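Local coordinates for avirulence protein AvrP123 (Melampsora lini, PDB 5VJJ) that acts as an avirulence effector of flax rust that binds three zinc ions, is recognised by the flax resistance protein P and may function in the plant nucleus, at residues L24-P27 with P28-V31. Numbering follows the deposited sequence.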
loop_
_atom_site.group_PDB
_atom_site.type_symbol
_atom_site.label_atom_id
_atom_site.label_comp_id
_atom_site.label_asym_id
_atom_site.label_seq_id
_atom_site.Cartn_x
_atom_site.Cartn_y
_atom_site.Cartn_z
ATOM N N LEU A 24 5.798 7.100 10.738
ATOM C CA LEU A 24 4.434 6.599 10.817
ATOM C C LEU A 24 3.774 7.129 12.079
ATOM O O LEU A 24 4.410 7.227 13.131
ATOM C CB LEU A 24 4.420 5.071 10.835
ATOM C CG LEU A 24 4.961 4.354 9.603
ATOM C CD1 LEU A 24 5.100 2.880 9.918
ATOM C CD2 LEU A 24 4.037 4.580 8.415
ATOM N N THR A 25 2.492 7.480 11.970
ATOM C CA THR A 25 1.718 7.890 13.134
ATOM C C THR A 25 0.871 6.762 13.709
ATOM O O THR A 25 0.424 6.870 14.858
ATOM C CB THR A 25 0.824 9.084 12.784
ATOM O OG1 THR A 25 -0.008 8.756 11.666
ATOM C CG2 THR A 25 1.683 10.299 12.450
ATOM N N GLN A 26 0.648 5.699 12.943
ATOM C CA GLN A 26 0.119 4.445 13.459
ATOM C C GLN A 26 0.731 3.315 12.646
ATOM O O GLN A 26 1.258 3.552 11.554
ATOM C CB GLN A 26 -1.415 4.400 13.392
ATOM C CG GLN A 26 -1.987 4.693 12.015
ATOM C CD GLN A 26 -3.502 4.767 12.020
ATOM O OE1 GLN A 26 -4.084 5.815 11.744
ATOM N NE2 GLN A 26 -4.150 3.649 12.330
ATOM N N PRO A 27 0.705 2.086 13.154
ATOM C CA PRO A 27 1.252 0.963 12.384
ATOM C C PRO A 27 0.507 0.801 11.071
ATOM O O PRO A 27 -0.645 1.242 10.948
ATOM C CB PRO A 27 1.032 -0.250 13.305
ATOM C CG PRO A 27 0.817 0.319 14.669
ATOM C CD PRO A 27 0.185 1.660 14.466
ATOM N N PRO A 28 1.121 0.187 10.064
ATOM C CA PRO A 28 0.383 -0.087 8.826
ATOM C C PRO A 28 -0.812 -0.988 9.097
ATOM O O PRO A 28 -0.742 -1.911 9.909
ATOM C CB PRO A 28 1.421 -0.776 7.932
ATOM C CG PRO A 28 2.744 -0.417 8.508
ATOM C CD PRO A 28 2.528 -0.241 9.977
ATOM N N PHE A 29 -1.918 -0.710 8.410
ATOM C CA PHE A 29 -3.138 -1.490 8.556
ATOM C C PHE A 29 -3.665 -1.921 7.193
ATOM O O PHE A 29 -3.555 -1.192 6.203
ATOM C CB PHE A 29 -4.217 -0.702 9.309
ATOM C CG PHE A 29 -4.563 0.622 8.689
ATOM C CD1 PHE A 29 -3.793 1.746 8.947
ATOM C CD2 PHE A 29 -5.673 0.749 7.869
ATOM C CE1 PHE A 29 -4.117 2.966 8.387
ATOM C CE2 PHE A 29 -6.005 1.969 7.309
ATOM C CZ PHE A 29 -5.226 3.078 7.567
ATOM N N GLY A 30 -4.250 -3.115 7.161
ATOM C CA GLY A 30 -4.751 -3.659 5.914
ATOM C C GLY A 30 -5.932 -2.875 5.372
ATOM O O GLY A 30 -6.711 -2.279 6.112
ATOM N N VAL A 31 -6.069 -2.887 4.047
ATOM C CA VAL A 31 -7.116 -2.144 3.356
ATOM C C VAL A 31 -7.467 -2.867 2.064
ATOM O O VAL A 31 -6.757 -3.769 1.614
ATOM C CB VAL A 31 -6.696 -0.685 3.039
ATOM C CG1 VAL A 31 -6.681 0.151 4.296
ATOM C CG2 VAL A 31 -5.339 -0.653 2.350
#
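P27 and P28 join through a trans peptide, their CA atoms 3.8 Å apart, and with both phi angles near -61° and extended psi values they take the polyproline II shape, which leads the end of the loop after strand 21-23, in an extended course, into strand 29-30. Proline suits this place because its ring fixes phi, and because its nitrogen cannot donate to a backbone hydrogen bond it fits just ahead of the sheet pairing that F29 makes with Q53. The two rings meet where CB of P27 lies 3.6 Å from CD of P28. From further back in the loop L24, a branched apolar residue suited to a buried spot, reaches the same carbon: its CD1 stands 4.0 Å from CD of P28, the leucine chain crossing the proline ring at about a right angle. P28 also packs against E52 and Y54 of strand 51-58, so the proline bridges L24 and that strand.

Q26 and F29, three residues apart, turn their side chains to the same side of the chain. A chi1 of 53° in Q26, with a similar value in F29, swings both over this flank, and beyond CG the long glutamine chain is extended, which carries its amide to the ring, where NE2 comes within 3.9 Å of CD1 of F29. Amide and ring planes are 35° apart. The carbonyl O of P27 lies in the ring plane, 3.8 Å from CD1 of F29, where the weakly positive rim that suits phenylalanine to this place can meet an oxygen. A backbone bond joins L24 to G12; the L24 side chain is about 12 Å from a zinc ion, too far to bind it. No hydrogen bond crosses between 24-27 and 28-31; van der Waals packing and the proline rings probably keep the linker extended.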